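Local coordinates for protein DNA gyrase, B subunit, truncated (Myxococcus xanthus, PDB 3CWV) that probably breaks, passes and rejoins double-stranded DNA at the expense of ATP, as a type II topoisomerase of the GyrB family, at residues 326-329 against 330-334. Residues are numbered along the deposited sequence; the frame is centred on the assembly and turned at random.
Sequences PGLE and EAIRK
E330 and E329 share a water in the opening turn of helix 328-345, where G327 is the N-cap: the water donates to E329 OE2 at 2.5 Å and to E330 OE1 at 3.2 Å. The helix belongs to the S5-like transducer region of GyrB-type topoisomerases. In E330, chi1 off its staggered position (-99°) and a bend at chi2 (-55°) together swing the carboxylate to R333. A331 begins the alpha-helical i to i+4 bonding, its N donating to the N-cap carbonyl, G327 O, at 2.9 Å; its methyl also reaches W234 of strand 228-234. I332 N bonds back to L328 O, and the two side chains cross, I332 CD1 lying 3.8 Å from L328 CG. This apolar side faces helix 267-284 and strand 228-234, with V272 and F232 against I332. R333 N closes on E329 O, while its side chain, bent at chi3 (55°), brings the guanidinium side-on to E330: NE meets E330 OE1 at 2.8 Å in a salt bridge, and NH1 meets E330 OE2 at 3.0 Å. With an alanine here instead of E330, the guanidinium, still weakly bonded to Q337, would probably turn more freely. NH1 takes the syn lone pair of OE2, while OE1 lies almost in the guanidinium plane.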
loop_
_atom_site.group_PDB
_atom_site.type_symbol
_atom_site.label_atom_id
_atom_site.label_comp_id
_atom_site.label_asym_id
_atom_site.label_seq_id
_atom_site.Cartn_x
_atom_site.Cartn_y
_atom_site.Cartn_z
ATOM N N PRO A 326 10.465 -3.505 -18.108
ATOM C CA PRO A 326 10.603 -4.113 -19.439
ATOM C C PRO A 326 10.008 -5.506 -19.428
ATOM O O PRO A 326 10.266 -6.246 -18.485
ATOM C CB PRO A 326 12.123 -4.212 -19.615
ATOM C CG PRO A 326 12.680 -3.137 -18.683
ATOM C CD PRO A 326 11.766 -3.121 -17.522
ATOM N N GLY A 327 9.219 -5.856 -20.452
ATOM C CA GLY A 327 8.656 -7.205 -20.567
ATOM C C GLY A 327 7.339 -7.404 -19.818
ATOM O O GLY A 327 6.570 -8.312 -20.150
ATOM N N LEU A 328 7.066 -6.557 -18.814
ATOM C CA LEU A 328 5.872 -6.730 -17.969
ATOM C C LEU A 328 4.558 -6.634 -18.758
ATOM O O LEU A 328 3.669 -7.454 -18.586
ATOM C CB LEU A 328 5.824 -5.704 -16.800
ATOM C CG LEU A 328 4.594 -5.866 -15.878
ATOM C CD1 LEU A 328 4.565 -7.259 -15.273
ATOM C CD2 LEU A 328 4.562 -4.826 -14.744
ATOM N N GLU A 329 4.432 -5.620 -19.605
ATOM C CA GLU A 329 3.200 -5.446 -20.353
ATOM C C GLU A 329 2.861 -6.658 -21.221
ATOM O O GLU A 329 1.704 -7.113 -21.267
ATOM C CB GLU A 329 3.291 -4.204 -21.235
ATOM C CG GLU A 329 2.125 -4.111 -22.203
ATOM C CD GLU A 329 2.229 -2.933 -23.159
ATOM O OE1 GLU A 329 2.867 -1.915 -22.811
ATOM O OE2 GLU A 329 1.658 -3.036 -24.259
ATOM N N GLU A 330 3.862 -7.166 -21.937
ATOM C CA GLU A 330 3.641 -8.327 -22.796
ATOM C C GLU A 330 3.412 -9.598 -22.004
ATOM O O GLU A 330 2.598 -10.415 -22.403
ATOM C CB GLU A 330 4.774 -8.519 -23.800
ATOM C CG GLU A 330 4.438 -7.963 -25.166
ATOM C CD GLU A 330 3.143 -8.550 -25.722
ATOM O OE1 GLU A 330 2.232 -7.761 -26.039
ATOM O OE2 GLU A 330 3.036 -9.792 -25.822
ATOM N N ALA A 331 4.130 -9.765 -20.894
ATOM C CA ALA A 331 3.918 -10.915 -19.989
ATOM C C ALA A 331 2.497 -10.994 -19.451
ATOM O O ALA A 331 1.931 -12.088 -19.372
ATOM C CB ALA A 331 4.877 -10.875 -18.839
ATOM N N ILE A 332 1.950 -9.841 -19.049
ATOM C CA ILE A 332 0.560 -9.727 -18.577
ATOM C C ILE A 332 -0.424 -9.975 -19.715
ATOM O O ILE A 332 -1.374 -10.740 -19.542
ATOM C CB ILE A 332 0.278 -8.332 -17.982
ATOM C CG1 ILE A 332 1.092 -8.115 -16.696
ATOM C CG2 ILE A 332 -1.226 -8.112 -17.705
ATOM C CD1 ILE A 332 0.937 -6.713 -16.156
ATOM N N ARG A 333 -0.191 -9.340 -20.868
ATOM C CA ARG A 333 -1.075 -9.510 -22.014
ATOM C C ARG A 333 -1.159 -10.965 -22.450
ATOM O O ARG A 333 -2.258 -11.471 -22.674
ATOM C CB ARG A 333 -0.698 -8.618 -23.203
ATOM C CG ARG A 333 -1.818 -8.553 -24.278
ATOM C CD ARG A 333 -1.297 -8.194 -25.672
ATOM N NE ARG A 333 -0.248 -9.120 -26.086
ATOM C CZ ARG A 333 -0.452 -10.377 -26.476
ATOM N NH1 ARG A 333 0.578 -11.138 -26.808
ATOM N NH2 ARG A 333 -1.681 -10.886 -26.527
ATOM N N LYS A 334 -0.011 -11.641 -22.521
ATOM C CA LYS A 334 0.031 -13.054 -22.882
ATOM C C LYS A 334 -0.672 -13.949 -21.879
ATOM O O LYS A 334 -1.344 -14.908 -22.268
ATOM C CB LYS A 334 1.472 -13.542 -23.079
ATOM C CG LYS A 334 2.073 -13.103 -24.394
ATOM C CD LYS A 334 3.591 -13.259 -24.415
ATOM C CE LYS A 334 4.172 -12.612 -25.667
ATOM N NZ LYS A 334 5.598 -12.977 -25.827
HETATM O O HOH W 1 0.561 -5.182 -25.069
#